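Local coordinates for YkuI protein (Bacillus subtilis, PDB 2BAS) that contains an EAL domain and probably hydrolyses the second messenger cyclic di-GMP as a cyclic-guanylate-specific phosphodiesterase, at residues A[158-163]-A[188-193]; A[308-313]-A[323-328]; A[233-238]-A[242-247]. All coordinates share one frame; numbering follows the deposited sequence.

Contact 1 (A[158-163]-A[188-193])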
# COMPACT_ATOMS: atom_id res chain seq x y z
N GLN A 158 1.48 19.22 -15.23
CA GLN A 158 0.66 20.26 -15.82
C GLN A 158 -0.82 19.96 -15.55
O GLN A 158 -1.60 20.86 -15.23
CB GLN A 158 0.93 20.36 -17.33
CG GLN A 158 0.39 21.61 -18.03
CD GLN A 158 1.29 22.83 -17.91
OE1 GLN A 158 2.26 22.84 -17.15
NE2 GLN A 158 0.97 23.87 -18.68
N LEU A 159 -1.20 18.69 -15.68
CA LEU A 159 -2.55 18.24 -15.40
C LEU A 159 -2.90 18.43 -13.92
O LEU A 159 -3.99 18.89 -13.59
CB LEU A 159 -2.73 16.77 -15.78
CG LEU A 159 -4.09 16.10 -15.53
CD1 LEU A 159 -5.19 16.73 -16.38
CD2 LEU A 159 -4.01 14.62 -15.81
N TYR A 160 -1.96 18.07 -13.06
CA TYR A 160 -2.13 18.15 -11.61
C TYR A 160 -2.23 19.60 -11.17
O TYR A 160 -2.85 19.91 -10.15
CB TYR A 160 -0.98 17.43 -10.90
CG TYR A 160 -1.04 15.91 -10.95
CD1 TYR A 160 -0.27 15.13 -10.09
CD2 TYR A 160 -1.90 15.25 -11.84
CE1 TYR A 160 -0.33 13.73 -10.12
CE2 TYR A 160 -1.97 13.86 -11.88
CZ TYR A 160 -1.19 13.11 -11.03
OH TYR A 160 -1.27 11.74 -11.08
N HIS A 161 -1.62 20.47 -11.96
CA HIS A 161 -1.68 21.91 -11.76
C HIS A 161 -3.13 22.40 -11.92
O HIS A 161 -3.67 22.99 -10.98
CB HIS A 161 -0.71 22.63 -12.71
CG HIS A 161 -0.77 24.12 -12.65
ND1 HIS A 161 -0.09 24.85 -11.70
CD2 HIS A 161 -1.40 25.02 -13.44
CE1 HIS A 161 -0.32 26.14 -11.90
NE2 HIS A 161 -1.11 26.27 -12.95
N MSE A 162 -3.76 22.13 -13.06
CA MSE A 162 -5.15 22.55 -13.27
C MSE A 162 -6.13 21.78 -12.40
O MSE A 162 -7.22 22.28 -12.11
CB MSE A 162 -5.59 22.50 -14.74
CG MSE A 162 -5.72 21.12 -15.33
SE MSE A 162 -7.33 20.91 -16.41
CE MSE A 162 -8.56 20.43 -14.97
N LEU A 163 -5.75 20.58 -11.98
CA LEU A 163 -6.59 19.81 -11.08
C LEU A 163 -6.57 20.40 -9.68
O LEU A 163 -7.60 20.46 -9.01
CB LEU A 163 -6.21 18.33 -11.07
CG LEU A 163 -6.73 17.53 -12.26
CD1 LEU A 163 -6.18 16.12 -12.26
CD2 LEU A 163 -8.26 17.50 -12.32
N ILE A 188 -0.83 9.03 -6.63
CA ILE A 188 -2.06 9.17 -5.84
C ILE A 188 -1.84 10.18 -4.70
O ILE A 188 -2.63 11.12 -4.51
CB ILE A 188 -2.44 7.82 -5.23
CG1 ILE A 188 -2.88 6.80 -6.30
CG2 ILE A 188 -3.61 7.92 -4.24
CD1 ILE A 188 -2.98 5.36 -5.77
N ALA A 189 -0.77 9.96 -3.96
CA ALA A 189 -0.41 10.80 -2.80
C ALA A 189 -0.15 12.27 -3.19
O ALA A 189 -0.58 13.20 -2.50
CB ALA A 189 0.86 10.26 -2.13
N LEU A 190 0.54 12.46 -4.31
CA LEU A 190 0.88 13.81 -4.80
C LEU A 190 -0.42 14.61 -5.13
O LEU A 190 -0.54 15.79 -4.81
CB LEU A 190 1.76 13.69 -6.06
CG LEU A 190 2.33 15.03 -6.58
CD1 LEU A 190 3.16 15.80 -5.54
CD2 LEU A 190 3.26 14.85 -7.79
N LEU A 191 -1.37 13.94 -5.76
CA LEU A 191 -2.67 14.55 -6.16
C LEU A 191 -3.58 14.61 -4.93
O LEU A 191 -4.25 15.62 -4.66
CB LEU A 191 -3.26 13.68 -7.29
CG LEU A 191 -4.68 14.04 -7.79
CD1 LEU A 191 -4.90 15.52 -8.12
CD2 LEU A 191 -5.01 13.28 -9.08
N SER A 192 -3.60 13.53 -4.20
CA SER A 192 -4.41 13.42 -3.00
C SER A 192 -5.89 13.62 -3.36
O SER A 192 -6.54 14.56 -2.88
CB SER A 192 -3.99 14.48 -1.97
OG SER A 192 -2.96 13.96 -1.14
N PRO A 193 -6.40 12.74 -4.23
CA PRO A 193 -7.75 12.98 -4.73
C PRO A 193 -8.79 12.63 -3.69
O PRO A 193 -8.50 11.92 -2.73
CB PRO A 193 -7.85 12.05 -5.95
CG PRO A 193 -6.86 10.94 -5.67
CD PRO A 193 -5.81 11.49 -4.75
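Y160 and L191 carry most of this helix-helix contact, and their side chains cross at about a right angle. The aromatic packing comes first. L191 CB lies over one face of the Y160 ring, displaced toward its rim, with CB 4.1 Å from CE1 of Y160. L191 CD2 lies over the same face, farther across, 4.2 Å from Y160 CE2. L190 approaches differently. Its CD2 sits at the ring edge, near the ring plane, 4.2 Å from Y160 CD1. The ring is thus touched on a face and along its rim by two successive leucines. It can lie between the helices because CG of Y160 is anti to its carbonyl carbon (chi1 -75°).

The purely aliphatic part is smaller. L163 stands one turn after Y160, and its CB meets L191 CD1 at 4.3 Å. No hydrogen bond joins the two segments. The polar end of Y160 is satisfied elsewhere, since its OH is hydrogen-bonded to E149. At the end of the second helix S192 leaves helical geometry with positive phi. Its OG turns back to A189 O at 2.8 Å and ties the turn to the last helical residues.

Helices 156-167 and 185-191 follow one another in the beta/alpha barrel of the EAL domain, with strand 172-178 between them in sequence. L163 continues inward onto strands 143-147 and 172-178, and L191 rests on V175. On the outer side A189 packs on V215 of the second subunit.

Contact 2 (A[308-313]-A[323-328])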
# COMPACT_ATOMS: atom_id res chain seq x y z
N THR A 308 7.10 -23.00 29.89
CA THR A 308 7.14 -23.13 31.35
C THR A 308 7.54 -24.54 31.82
O THR A 308 8.28 -24.68 32.79
CB THR A 308 5.80 -22.73 32.01
OG1 THR A 308 4.75 -23.55 31.48
CG2 THR A 308 5.48 -21.25 31.74
N SER A 309 7.06 -25.56 31.12
CA SER A 309 7.43 -26.95 31.39
C SER A 309 8.91 -27.23 31.08
O SER A 309 9.62 -27.79 31.92
CB SER A 309 6.52 -27.89 30.60
OG SER A 309 7.13 -29.14 30.39
N LEU A 310 9.36 -26.84 29.89
CA LEU A 310 10.77 -27.00 29.49
C LEU A 310 11.73 -26.14 30.30
O LEU A 310 12.84 -26.58 30.62
CB LEU A 310 10.96 -26.73 28.00
CG LEU A 310 10.70 -27.88 27.03
CD1 LEU A 310 10.67 -27.37 25.61
CD2 LEU A 310 11.74 -28.97 27.17
N ARG A 311 11.30 -24.94 30.66
CA ARG A 311 12.15 -24.03 31.42
C ARG A 311 12.16 -24.28 32.91
O ARG A 311 13.16 -24.00 33.58
CB ARG A 311 11.79 -22.57 31.13
CG ARG A 311 12.29 -22.11 29.78
CD ARG A 311 12.82 -20.72 29.87
NE ARG A 311 14.04 -20.58 29.09
CZ ARG A 311 14.88 -19.55 29.20
NH1 ARG A 311 14.64 -18.57 30.05
NH2 ARG A 311 15.98 -19.51 28.44
N LYS A 312 11.06 -24.81 33.44
CA LYS A 312 10.94 -25.05 34.88
C LYS A 312 11.94 -26.09 35.35
O LYS A 312 12.05 -27.17 34.76
CB LYS A 312 9.52 -25.45 35.28
CG LYS A 312 9.26 -25.38 36.78
CD LYS A 312 7.78 -25.45 37.14
CE LYS A 312 7.57 -25.23 38.64
NZ LYS A 312 8.18 -26.30 39.47
N ASN A 313 12.66 -25.74 36.42
CA ASN A 313 13.67 -26.60 37.04
C ASN A 313 14.77 -27.07 36.09
O ASN A 313 15.40 -28.11 36.33
CB ASN A 313 13.00 -27.79 37.76
CG ASN A 313 12.27 -27.37 39.03
OD1 ASN A 313 12.65 -26.41 39.71
ND2 ASN A 313 11.22 -28.11 39.37
N LYS A 323 16.00 -25.67 20.73
CA LYS A 323 16.17 -26.94 20.04
C LYS A 323 15.17 -27.94 20.60
O LYS A 323 14.58 -28.74 19.86
CB LYS A 323 17.59 -27.48 20.22
CG LYS A 323 18.69 -26.61 19.63
CD LYS A 323 20.04 -27.21 19.96
CE LYS A 323 21.16 -26.26 19.62
NZ LYS A 323 22.46 -26.79 20.16
N LYS A 324 14.99 -27.88 21.92
CA LYS A 324 14.04 -28.72 22.62
C LYS A 324 12.61 -28.23 22.35
O LYS A 324 11.72 -29.04 22.13
CB LYS A 324 14.32 -28.75 24.12
CG LYS A 324 15.65 -29.40 24.53
CD LYS A 324 15.74 -29.49 26.05
CE LYS A 324 17.11 -29.96 26.56
NZ LYS A 324 18.16 -28.90 26.44
N LEU A 325 12.40 -26.92 22.36
CA LEU A 325 11.07 -26.41 22.02
C LEU A 325 10.65 -26.87 20.62
O LEU A 325 9.53 -27.35 20.43
CB LEU A 325 11.00 -24.88 22.16
CG LEU A 325 9.59 -24.27 22.02
CD1 LEU A 325 8.64 -24.78 23.10
CD2 LEU A 325 9.64 -22.74 22.00
N ALA A 326 11.57 -26.75 19.66
CA ALA A 326 11.33 -27.13 18.27
C ALA A 326 10.76 -28.53 18.15
O ALA A 326 9.78 -28.74 17.43
CB ALA A 326 12.60 -27.02 17.43
N GLU A 327 11.38 -29.47 18.86
CA GLU A 327 10.94 -30.86 18.87
C GLU A 327 9.58 -31.04 19.52
O GLU A 327 8.78 -31.86 19.07
CB GLU A 327 12.00 -31.75 19.53
CG GLU A 327 13.29 -31.91 18.71
CD GLU A 327 13.11 -32.73 17.42
OE1 GLU A 327 11.96 -33.02 16.99
OE2 GLU A 327 14.15 -33.09 16.81
N GLU A 328 9.32 -30.29 20.59
CA GLU A 328 8.02 -30.32 21.26
C GLU A 328 6.93 -29.76 20.34
O GLU A 328 5.80 -30.26 20.32
CB GLU A 328 8.08 -29.52 22.56
CG GLU A 328 6.82 -29.59 23.41
CD GLU A 328 6.52 -30.99 23.91
OE1 GLU A 328 5.41 -31.48 23.63
OE2 GLU A 328 7.40 -31.60 24.56
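L310 packs against K324 and L325, and nearly all of the contact passes through this one leucine. Its CB points toward helix 318-328 and starts the side chain across the gap between the helices. CG follows, anti to the carbonyl carbon of L310 (chi1 -84°), and splits the chain into two methyls with different partners. CD1 is the deeper probe. On the backbone of the other helix, L310 CD1 lies 3.7 Å from both L325 N and L325 CA, and L310 CD1 is 3.9 Å from K324 C. The same methyl also meets the side chain of L325, with L310 CD1 4.1 Å from L325 CD1. CD2 takes the outer course. L310 CD2 lies 4.0 Å from K324 CB and 4.2 Å from K324 CD, so it runs against the aliphatic part of the lysine. The two side chains cross at a slant. K324 starts toward L310, but its end leads away, and its chain bends at chi4 (74°).

L325 is buried and also touches A306, one turn before L310 on the long helix 271-311. Salt bridges flank the packing: R311 pairs with D318, and E328 with R302. Together they fasten the end of helix 271-311 to the short helix 318-328 that follows it, in the C-terminal signalling domain. K324 is exposed, while A326, on another side of its helix, packs on V350 and W357 of the sheet.

The chemistry between the segments is therefore apolar, with no hydrogen bond across them. One methyl of L310 rests on the main chain and side chain of L325, the other on the aliphatic part of K324, and the charged ends stay at the margin.

Contact 3 (A[233-238]-A[242-247])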
# COMPACT_ATOMS: atom_id res chain seq x y z
N GLU A 233 -16.50 0.12 -8.69
CA GLU A 233 -17.39 0.08 -9.85
C GLU A 233 -17.32 -1.27 -10.57
O GLU A 233 -16.50 -2.12 -10.22
CB GLU A 233 -17.10 1.24 -10.83
CG GLU A 233 -15.77 1.18 -11.54
CD GLU A 233 -15.69 2.13 -12.74
OE1 GLU A 233 -16.41 1.91 -13.74
OE2 GLU A 233 -14.88 3.09 -12.68
N ASP A 234 -18.17 -1.44 -11.58
CA ASP A 234 -18.32 -2.70 -12.32
C ASP A 234 -18.64 -3.90 -11.43
O ASP A 234 -18.13 -5.00 -11.65
CB ASP A 234 -17.11 -2.97 -13.22
CG ASP A 234 -17.10 -2.11 -14.49
OD1 ASP A 234 -18.19 -1.75 -15.00
OD2 ASP A 234 -16.00 -1.80 -14.98
N ILE A 235 -19.48 -3.68 -10.42
CA ILE A 235 -19.99 -4.75 -9.57
C ILE A 235 -21.14 -5.43 -10.30
O ILE A 235 -22.19 -4.83 -10.53
CB ILE A 235 -20.48 -4.21 -8.21
CG1 ILE A 235 -19.31 -3.64 -7.40
CG2 ILE A 235 -21.15 -5.31 -7.41
CD1 ILE A 235 -19.73 -2.73 -6.29
N GLU A 236 -20.92 -6.68 -10.68
CA GLU A 236 -21.91 -7.42 -11.46
C GLU A 236 -22.14 -8.85 -10.97
O GLU A 236 -22.64 -9.69 -11.72
CB GLU A 236 -21.54 -7.38 -12.95
CG GLU A 236 -20.18 -7.97 -13.31
CD GLU A 236 -19.91 -7.90 -14.80
OE1 GLU A 236 -19.86 -6.78 -15.35
OE2 GLU A 236 -19.74 -8.97 -15.43
N ALA A 237 -21.80 -9.11 -9.71
CA ALA A 237 -22.03 -10.41 -9.07
C ALA A 237 -22.07 -10.23 -7.55
O ALA A 237 -21.96 -9.12 -7.04
CB ALA A 237 -20.96 -11.41 -9.48
N ASN A 238 -22.21 -11.33 -6.83
CA ASN A 238 -22.28 -11.24 -5.38
C ASN A 238 -20.92 -11.09 -4.72
O ASN A 238 -20.72 -10.22 -3.87
CB ASN A 238 -23.03 -12.44 -4.81
CG ASN A 238 -23.65 -12.13 -3.47
OD1 ASN A 238 -24.11 -11.01 -3.23
ND2 ASN A 238 -23.68 -13.12 -2.58
N GLN A 242 -19.46 -8.27 -2.06
CA GLN A 242 -18.79 -8.82 -0.88
C GLN A 242 -17.39 -8.24 -0.78
O GLN A 242 -17.03 -7.65 0.24
CB GLN A 242 -18.76 -10.36 -0.97
CG GLN A 242 -17.51 -11.06 -0.41
CD GLN A 242 -17.50 -11.19 1.10
OE1 GLN A 242 -18.24 -12.00 1.69
NE2 GLN A 242 -16.64 -10.41 1.75
N TYR A 243 -16.62 -8.37 -1.85
CA TYR A 243 -15.24 -7.91 -1.83
C TYR A 243 -15.13 -6.42 -1.49
O TYR A 243 -14.33 -6.06 -0.61
CB TYR A 243 -14.53 -8.22 -3.15
CG TYR A 243 -13.09 -7.79 -3.11
CD1 TYR A 243 -12.10 -8.66 -2.66
CD2 TYR A 243 -12.71 -6.50 -3.50
CE1 TYR A 243 -10.77 -8.26 -2.60
CE2 TYR A 243 -11.39 -6.08 -3.44
CZ TYR A 243 -10.42 -6.97 -2.99
OH TYR A 243 -9.10 -6.57 -2.94
N ALA A 244 -15.91 -5.59 -2.17
CA ALA A 244 -15.87 -4.13 -1.97
C ALA A 244 -16.14 -3.76 -0.53
O ALA A 244 -15.41 -2.97 0.09
CB ALA A 244 -16.89 -3.46 -2.88
N TRP A 245 -17.18 -4.36 0.02
CA TRP A 245 -17.58 -4.09 1.38
C TRP A 245 -16.52 -4.48 2.41
O TRP A 245 -16.30 -3.74 3.37
CB TRP A 245 -18.90 -4.79 1.66
CG TRP A 245 -19.35 -4.61 3.04
CD1 TRP A 245 -20.13 -3.60 3.51
CD2 TRP A 245 -19.01 -5.43 4.16
NE1 TRP A 245 -20.32 -3.76 4.86
CE2 TRP A 245 -19.64 -4.87 5.29
CE3 TRP A 245 -18.25 -6.59 4.31
CZ2 TRP A 245 -19.54 -5.43 6.55
CZ3 TRP A 245 -18.14 -7.16 5.58
CH2 TRP A 245 -18.79 -6.58 6.68
N ARG A 246 -15.86 -5.62 2.23
CA ARG A 246 -14.86 -6.06 3.22
C ARG A 246 -13.55 -5.29 3.04
O ARG A 246 -12.70 -5.29 3.92
CB ARG A 246 -14.64 -7.58 3.16
CG ARG A 246 -13.35 -8.02 2.51
CD ARG A 246 -13.54 -9.22 1.60
NE ARG A 246 -13.60 -10.49 2.30
CZ ARG A 246 -13.67 -11.67 1.68
NH1 ARG A 246 -13.68 -11.71 0.35
NH2 ARG A 246 -13.73 -12.80 2.39
N ASN A 247 -13.41 -4.61 1.90
CA ASN A 247 -12.19 -3.88 1.57
C ASN A 247 -12.30 -2.37 1.57
O ASN A 247 -11.79 -1.71 0.66
CB ASN A 247 -11.61 -4.39 0.25
CG ASN A 247 -10.96 -5.75 0.40
OD1 ASN A 247 -9.84 -5.86 0.89
ND2 ASN A 247 -11.66 -6.80 -0.01
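Q242 N donates to N238 O at 2.9 Å, the only hydrogen bond between the two segments. It is almost straight, with an angle of 177° at the hydrogen, and the donor approaches nearly along the C=O axis. It is the four-residue backbone bond of an alpha-helical turn, early in helix 238-246. Q242 CB comes alongside the same acceptor, 3.5 Å from N238 O. The rest of the glutamine bends at chi2 and leads away toward helix 271-311, where it touches F281 and E285.

The apolar side of the contact is slight. I235 CD1 meets A244 CB at 4.5 Å, and the CB bond of each residue points toward the other segment. I235 is held in place by backbone bonds to Q253 and Y256, and A244 rests on Y232.

Further along the helix, Y243 O accepts a bond from N247 ND2 at 2.8 Å, and a weak one from N247 N. The amide nitrogen lies over the centre of the Y243 ring, so N247 closes back over the tyrosine.

The loop follows strand 229-233, and E233 and D234 come close to D176 and D199 near the ends of other barrel strands. The chemistry implies a local link: the one hydrogen bond belongs to a turn of the helix, and the loop itself meets the helix through a single light aliphatic touch, I235 on A244.

Contacts 1 and 3 both belong to the EAL barrel, with nearest atoms about 13 Å apart, while contact 2 lies in the C-terminal signalling domain on the opposite side of the chain's centre from contact 1. All three are partly buried. Contact 1 joins two successive barrel helices through an aromatic ring and leucines. Contact 2 also joins two helices without hydrogen bonds, but there one aliphatic side chain meets main chain and a lysine, and salt bridges stand around it. Contact 3 differs from both: a loop meets the helix that follows it, and its one hydrogen bond is that of a helical turn. Helix 271-311 passes contact 3 and ends at contact 2.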